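Local coordinates for BH2621 protein (Bacillus halodurans, PDB 2QML) that probably acts as a GNAT-family N-acyltransferase, perhaps passing a fatty acyl group to a lysine amine during siderophore biosynthesis, at residues H40-H43 with V44-Y47; I112-Q115 with E116-G119; F135-P138 with D139-T142. All blocks are in the same frame, centred on the assembly; numbering follows the deposited sequence. Where two conformers were deposited one is given.

Interaction 1. Residues H40-H43 with V44-Y47; sequences HEEH and VIPY
Glu41 O is gripped by two backbone N-H groups from the turn that follows it. Ile45 N lies 3.0 Å from Glu41 O, nearly in line with the C=O bond (172° at the oxygen), whereas Val44 N, also 3.0 Å from Glu41 O, comes in from above the carbonyl plane with an angle of only 124°. One bond is i to i+4 and the other i to i+3, so the bend is a helix-like turn leading from the loop after helix 32-38 into the short helix 45-48 of this GNAT-family domain. Pro46, having no N-H, meets Glu42 O with CD (3.2 Å), and no i to i+4 bond forms there. Tyr47 N bonds within its own segment to Val44 O and carries the turn forward, and the edge of its ring, through CD2, comes near His43 O.

Around this turn the side chains pack against the main chain. His43 has CG between its backbone N and carbonyl carbon (chi1 64°), which brings the imidazole back beside the following residue, and Val44 CG2 makes a CH-pi contact over one ring face, 3.8 Å from the His43 ring centroid. The far end of that ring is held from outside, His43 NE2 being hydrogen-bonded to Ile112 O. Ile45 folds its longer branch back along the chain, CG1 against Glu41 O and CD1 3.5 Å from His40 O, while the side chain of Glu42 runs alongside it. His40 turns its imidazole away from the bend, and its NE2 bonds to Ile52 O.

Interaction 2. Residues I112-Q115 with E116-G119; sequences IGPQ and EYLG
Two successive i to i+3 backbone bonds, Tyr117 N to Pro114 O and Leu118 N to Gln115 O, each 3.0 Å long, wind residues 114-118 into a short 3-10 turn just after strand 106-112. Both donors stand above the plane of the carbonyl they reach, as is usual in so tight a turn. Proline is well placed as the first acceptor, since a residue opening such a turn can give its C=O without needing an N-H.

In GNAT domains this loop normally carries the Gln/Arg-X-X-Gly-X-Gly/Ala signature, whose backbone binds the acyl-CoA pyrophosphate. Here Glu116 stands where Gln or Arg is usual and Gly119 at the first glycine, so a similar role is possible.

Ile112, at the end of the strand, points its side chain back at the turn. Its CG2 branch lies 3.6 Å from Leu118 CD2, the two side chains sliding past each other in opposite directions, and the same methyl is 3.9 Å from Tyr117 CB. Beyond CB, the tyrosine ring meets Pro114 CB with its CD2 edge, and Met82 of strand 80-89 touches Ile112, Pro114 and Tyr117 as well.

Glu116, with CG between N and the carbonyl carbon (chi1 70°), bends back over Pro114, but it has a second conformer and touches a crystal neighbour, so this contact is doubtful. Gln115 extends away, and its NE2 bonds to Glu41 OE1.

The hydrogen bonds between the two halves of the turn are thus main-chain ones, while Gln120 NE2 reaches Glu116 O and Leu118 O from just beyond.

Interaction 3. Residues F135-P138 with D139-T142; sequences FQEP and DTNT
The Phe135 ring meets the chain that comes back past it with its rim: Thr140 O and Thr142 N both lie near the ring plane, at 3.9 Å from CD1 and 4.0 Å from CE1 respectively. Asn141 O, 3.7 Å from Phe135 CE1, approaches obliquely. The slightly positive hydrogens of an aromatic edge suit a carbonyl oxygen such as Thr140 O; the contacts with Asn141 and Thr142 are packing. Elsewhere the ring meets that of Phe186, the two planes inclined at about 35°.

Between ring and strand the backbone reverses in a type I beta turn from Glu137 to Thr140, closed by Thr140 N to Glu137 O at 3.1 Å. The donor stands above the carbonyl plane. Pro138 fits the second position of the turn, where its ring-restricted phi of -58° is just what a type I turn needs, and Asp139 takes the third.

The side chains of the two end residues cross at about a right angle. Glu137 swings CG away from its own N (chi1 171°), which lays that methylene 3.3 Å from Thr140 OG1. This is packing, for the hydroxyl has polar partners elsewhere, in His104 O and Gln106 NE2; a small residue with both a methyl and a hydroxyl suits so buried a place. The carboxylates of Glu137 and Asp139 come within 4.9 Å, OE2 to OD2, which may slightly raise the proton affinity of one of them.

The turn joins helix 123-135 to strand 142-145. Trp89 of strand 80-89 touches both Glu137 and Thr140, while the chain is fastened by backbone bonds of Thr142 with Gln106, at the start of strand 106-112, and of Asn141 with Gln183, where helix 183-194 begins just after strand 175-182.

The three contacts follow one another along the chain within the GNAT domain. Interactions 1 and 2 are neighbours, their centres 12 Å apart, and two probable side-chain hydrogen bonds join them. Interaction 3 lies on the opposite side of the chain's centre, 31 Å from interaction 1 and 30 Å from interaction 2 between centres. Residues 112-119 lead out of strand 106-112 toward helix 123-135, and residues 135-142 lead from it into strand 142-145, parallel to 106-112. Interactions 2 and 3 therefore belong to the two connections of one beta-alpha-beta crossover in the mixed sheet. An acyl donor would probably meet the loop of interaction 2, beside interaction 1, whereas interaction 3 is plain structural packing.

Interaction 1. Residues H40-H43 with V44-Y47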
loop_
_atom_site.group_PDB
_atom_site.type_symbol
_atom_site.label_atom_id
_atom_site.label_comp_id
_atom_site.label_asym_id
_atom_site.label_seq_id
_atom_site.Cartn_x
_atom_site.Cartn_y
_atom_site.Cartn_z
ATOM N N HIS A 40 -12.151 -7.038 9.398
ATOM C CA HIS A 40 -13.492 -7.576 9.374
ATOM C C HIS A 40 -14.439 -6.738 8.489
ATOM O O HIS A 40 -15.619 -7.020 8.396
ATOM C CB HIS A 40 -14.014 -7.781 10.811
ATOM C CG HIS A 40 -13.454 -9.006 11.463
ATOM N ND1 HIS A 40 -14.150 -10.199 11.513
ATOM C CD2 HIS A 40 -12.248 -9.251 12.038
ATOM C CE1 HIS A 40 -13.409 -11.112 12.114
ATOM N NE2 HIS A 40 -12.241 -10.579 12.414
ATOM N N GLU A 41 -13.944 -5.701 7.830
ATOM C CA GLU A 41 -14.804 -4.922 6.938
ATOM C C GLU A 41 -15.095 -5.718 5.679
ATOM O O GLU A 41 -14.180 -6.337 5.094
ATOM C CB GLU A 41 -14.131 -3.597 6.574
ATOM C CG GLU A 41 -14.024 -2.616 7.746
ATOM C CD GLU A 41 -15.327 -1.967 8.121
ATOM O OE1 GLU A 41 -16.287 -1.973 7.308
ATOM O OE2 GLU A 41 -15.386 -1.449 9.240
ATOM N N GLU A 42 -16.330 -5.623 5.189
ATOM C CA GLU A 42 -16.758 -6.396 4.017
ATOM C C GLU A 42 -15.976 -6.060 2.778
ATOM O O GLU A 42 -15.744 -6.947 1.960
ATOM C CB GLU A 42 -18.269 -6.256 3.749
ATOM C CG GLU A 42 -19.173 -6.969 4.777
ATOM C CD GLU A 42 -18.902 -8.471 4.925
ATOM O OE1 GLU A 42 -18.647 -9.161 3.906
ATOM O OE2 GLU A 42 -18.942 -8.961 6.080
ATOM N N HIS A 43 -15.530 -4.811 2.607
ATOM C CA HIS A 43 -14.736 -4.451 1.431
ATOM C C HIS A 43 -13.270 -4.918 1.487
ATOM O O HIS A 43 -12.562 -4.843 0.516
ATOM C CB HIS A 43 -14.804 -2.942 1.188
ATOM C CG HIS A 43 -14.198 -2.117 2.282
ATOM N ND1 HIS A 43 -14.886 -1.787 3.426
ATOM C CD2 HIS A 43 -12.988 -1.532 2.385
ATOM C CE1 HIS A 43 -14.108 -1.066 4.209
ATOM N NE2 HIS A 43 -12.947 -0.910 3.604
ATOM N N VAL A 44 -12.815 -5.342 2.664
ATOM C CA VAL A 44 -11.451 -5.774 2.875
ATOM C C VAL A 44 -11.292 -7.308 2.844
ATOM O O VAL A 44 -10.340 -7.809 2.228
ATOM C CB VAL A 44 -10.937 -5.227 4.252
ATOM C CG1 VAL A 44 -9.562 -5.818 4.640
ATOM C CG2 VAL A 44 -10.904 -3.688 4.276
ATOM N N ILE A 45 -12.250 -8.007 3.441
ATOM C CA ILE A 45 -12.214 -9.464 3.627
ATOM C C ILE A 45 -11.837 -10.246 2.351
ATOM O O ILE A 45 -10.949 -11.078 2.379
ATOM C CB ILE A 45 -13.556 -9.991 4.262
ATOM C CG1 ILE A 45 -13.679 -9.525 5.686
ATOM C CG2 ILE A 45 -13.644 -11.525 4.243
ATOM C CD1 ILE A 45 -15.065 -9.758 6.292
ATOM N N PRO A 46 -12.491 -9.944 1.212
ATOM C CA PRO A 46 -12.170 -10.779 0.029
ATOM C C PRO A 46 -10.743 -10.726 -0.450
ATOM O O PRO A 46 -10.285 -11.687 -1.060
ATOM C CB PRO A 46 -13.079 -10.196 -1.068
ATOM C CG PRO A 46 -14.048 -9.371 -0.403
ATOM C CD PRO A 46 -13.479 -8.910 0.890
ATOM N N TYR A 47 -10.051 -9.629 -0.169
ATOM C CA TYR A 47 -8.709 -9.404 -0.646
ATOM C C TYR A 47 -7.619 -9.697 0.383
ATOM O O TYR A 47 -6.494 -9.985 0.018
ATOM C CB TYR A 47 -8.624 -7.941 -1.127
ATOM C CG TYR A 47 -9.657 -7.653 -2.224
ATOM C CD1 TYR A 47 -9.679 -8.428 -3.375
ATOM C CD2 TYR A 47 -10.620 -6.691 -2.085
ATOM C CE1 TYR A 47 -10.618 -8.220 -4.384
ATOM C CE2 TYR A 47 -11.587 -6.481 -3.098
ATOM C CZ TYR A 47 -11.558 -7.238 -4.244
ATOM O OH TYR A 47 -12.473 -7.096 -5.255
#

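Interaction 2. Residues I112-Q115 with E116-G119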
loop_
_atom_site.group_PDB
_atom_site.type_symbol
_atom_site.label_atom_id
_atom_site.label_comp_id
_atom_site.label_asym_id
_atom_site.label_seq_id
_atom_site.Cartn_x
_atom_site.Cartn_y
_atom_site.Cartn_z
ATOM N N ILE A 112 -7.986 0.694 2.802
ATOM C CA ILE A 112 -8.713 1.714 3.530
ATOM C C ILE A 112 -9.657 0.933 4.432
ATOM O O ILE A 112 -10.427 0.094 3.978
ATOM C CB ILE A 112 -9.425 2.743 2.638
ATOM C CG1 ILE A 112 -8.390 3.673 1.976
ATOM C CG2 ILE A 112 -10.378 3.578 3.465
ATOM C CD1 ILE A 112 -8.990 4.748 1.002
ATOM N N GLY A 113 -9.588 1.194 5.732
ATOM C CA GLY A 113 -10.376 0.464 6.740
ATOM C C GLY A 113 -11.801 0.966 6.932
ATOM O O GLY A 113 -12.751 0.314 6.514
ATOM N N PRO A 114 -11.952 2.133 7.567
ATOM C CA PRO A 114 -13.306 2.653 7.833
ATOM C C PRO A 114 -14.056 3.029 6.573
ATOM O O PRO A 114 -13.528 3.696 5.661
ATOM C CB PRO A 114 -13.039 3.892 8.707
ATOM C CG PRO A 114 -11.678 3.776 9.133
ATOM C CD PRO A 114 -10.909 3.008 8.114
ATOM N N GLN A 115 -15.301 2.562 6.507
ATOM C CA GLN A 115 -16.186 2.869 5.389
ATOM C C GLN A 115 -16.332 4.347 5.139
ATOM O O GLN A 115 -16.462 4.768 3.978
ATOM C CB GLN A 115 -17.564 2.292 5.636
ATOM C CG GLN A 115 -17.553 0.806 5.585
ATOM C CD GLN A 115 -18.920 0.247 5.850
ATOM O OE1 GLN A 115 -19.921 0.732 5.319
ATOM N NE2 GLN A 115 -18.979 -0.754 6.702
ATOM N N GLU A 116 -16.274 5.150 6.221
ATOM C CA GLU A 116 -16.428 6.602 6.115
ATOM C C GLU A 116 -15.288 7.279 5.354
ATOM O O GLU A 116 -15.339 8.483 5.115
ATOM C CB GLU A 116 -16.657 7.293 7.491
ATOM C CG GLU A 116 -15.486 7.375 8.538
ATOM C CD GLU A 116 -15.430 6.198 9.545
ATOM O OE1 GLU A 116 -16.009 5.116 9.289
ATOM O OE2 GLU A 116 -14.788 6.348 10.591
ATOM N N TYR A 117 -14.242 6.525 5.009
ATOM C CA TYR A 117 -13.157 7.070 4.171
ATOM C C TYR A 117 -13.107 6.498 2.765
ATOM O O TYR A 117 -12.176 6.790 2.008
ATOM C CB TYR A 117 -11.806 6.914 4.914
ATOM C CG TYR A 117 -11.694 7.924 6.021
ATOM C CD1 TYR A 117 -11.256 9.225 5.760
ATOM C CD2 TYR A 117 -12.096 7.618 7.323
ATOM C CE1 TYR A 117 -11.179 10.165 6.773
ATOM C CE2 TYR A 117 -12.037 8.548 8.335
ATOM C CZ TYR A 117 -11.597 9.830 8.059
ATOM O OH TYR A 117 -11.540 10.763 9.073
ATOM N N LEU A 118 -14.120 5.721 2.404
ATOM C CA LEU A 118 -14.231 5.202 1.046
ATOM C C LEU A 118 -15.053 6.151 0.173
ATOM O O LEU A 118 -15.878 6.933 0.657
ATOM C CB LEU A 118 -14.919 3.842 1.041
ATOM C CG LEU A 118 -14.280 2.688 1.812
ATOM C CD1 LEU A 118 -15.274 1.489 1.853
ATOM C CD2 LEU A 118 -12.918 2.340 1.205
ATOM N N GLY A 119 -14.849 6.029 -1.128
ATOM C CA GLY A 119 -15.647 6.740 -2.107
ATOM C C GLY A 119 -15.429 8.209 -2.222
ATOM O O GLY A 119 -16.244 8.900 -2.807
#

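Interaction 3. Residues F135-P138 with D139-T142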
loop_
_atom_site.group_PDB
_atom_site.type_symbol
_atom_site.label_atom_id
_atom_site.label_comp_id
_atom_site.label_asym_id
_atom_site.label_seq_id
_atom_site.Cartn_x
_atom_site.Cartn_y
_atom_site.Cartn_z
ATOM N N PHE A 135 10.115 5.803 -3.091
ATOM C CA PHE A 135 11.027 6.101 -4.218
ATOM C C PHE A 135 12.243 6.931 -3.819
ATOM O O PHE A 135 13.179 7.081 -4.621
ATOM C CB PHE A 135 10.282 6.792 -5.364
ATOM C CG PHE A 135 9.633 5.834 -6.358
ATOM C CD1 PHE A 135 10.385 4.864 -7.008
ATOM C CD2 PHE A 135 8.307 6.001 -6.711
ATOM C CE1 PHE A 135 9.799 4.047 -7.960
ATOM C CE2 PHE A 135 7.709 5.181 -7.659
ATOM C CZ PHE A 135 8.488 4.239 -8.301
ATOM N N GLN A 136 12.292 7.439 -2.579
ATOM C CA GLN A 136 13.486 8.156 -2.180
ATOM C C GLN A 136 14.648 7.229 -1.850
ATOM O O GLN A 136 15.762 7.706 -1.624
ATOM C CB GLN A 136 13.217 9.119 -1.011
ATOM C CG GLN A 136 12.135 10.077 -1.306
ATOM C CD GLN A 136 12.339 10.833 -2.593
ATOM O OE1 GLN A 136 13.339 11.480 -2.808
ATOM N NE2 GLN A 136 11.379 10.694 -3.490
ATOM N N GLU A 137 14.412 5.928 -1.750
ATOM C CA GLU A 137 15.530 4.964 -1.690
ATOM C C GLU A 137 16.335 5.119 -3.001
ATOM O O GLU A 137 15.802 4.914 -4.073
ATOM C CB GLU A 137 14.981 3.564 -1.487
ATOM C CG GLU A 137 16.028 2.491 -1.619
ATOM C CD GLU A 137 17.023 2.496 -0.475
ATOM O OE1 GLU A 137 16.585 2.738 0.670
ATOM O OE2 GLU A 137 18.205 2.212 -0.744
ATOM N N PRO A 138 17.622 5.518 -2.927
ATOM C CA PRO A 138 18.309 5.846 -4.215
ATOM C C PRO A 138 18.353 4.736 -5.266
ATOM O O PRO A 138 18.216 5.034 -6.438
ATOM C CB PRO A 138 19.719 6.266 -3.763
ATOM C CG PRO A 138 19.474 6.787 -2.363
ATOM C CD PRO A 138 18.480 5.859 -1.769
ATOM N N ASP A 139 18.495 3.490 -4.861
ATOM C CA ASP A 139 18.619 2.453 -5.876
ATOM C C ASP A 139 17.288 1.844 -6.293
ATOM O O ASP A 139 17.266 1.008 -7.198
ATOM C CB ASP A 139 19.548 1.365 -5.353
ATOM C CG ASP A 139 20.984 1.871 -5.122
ATOM O OD1 ASP A 139 21.453 2.712 -5.926
ATOM O OD2 ASP A 139 21.623 1.407 -4.138
ATOM N N THR A 140 16.195 2.247 -5.665
ATOM C CA THR A 140 14.882 1.737 -6.096
ATOM C C THR A 140 14.367 2.496 -7.314
ATOM O O THR A 140 14.098 3.689 -7.235
ATOM C CB THR A 140 13.837 1.825 -4.987
ATOM O OG1 THR A 140 14.241 0.977 -3.912
ATOM C CG2 THR A 140 12.447 1.429 -5.522
ATOM N N ASN A 141 14.209 1.790 -8.436
ATOM C CA ASN A 141 13.669 2.396 -9.663
ATOM C C ASN A 141 12.274 1.937 -9.997
ATOM O O ASN A 141 11.610 2.536 -10.835
ATOM C CB ASN A 141 14.544 2.027 -10.843
ATOM C CG ASN A 141 15.997 2.370 -10.625
ATOM O OD1 ASN A 141 16.334 3.474 -10.202
ATOM N ND2 ASN A 141 16.878 1.412 -10.912
ATOM N N THR A 142 11.819 0.884 -9.330
ATOM C CA THR A 142 10.537 0.268 -9.652
ATOM C C THR A 142 9.817 -0.137 -8.401
ATOM O O THR A 142 10.431 -0.708 -7.476
ATOM C CB THR A 142 10.730 -1.001 -10.558
ATOM O OG1 THR A 142 11.551 -0.644 -11.681
ATOM C CG2 THR A 142 9.329 -1.621 -10.996
#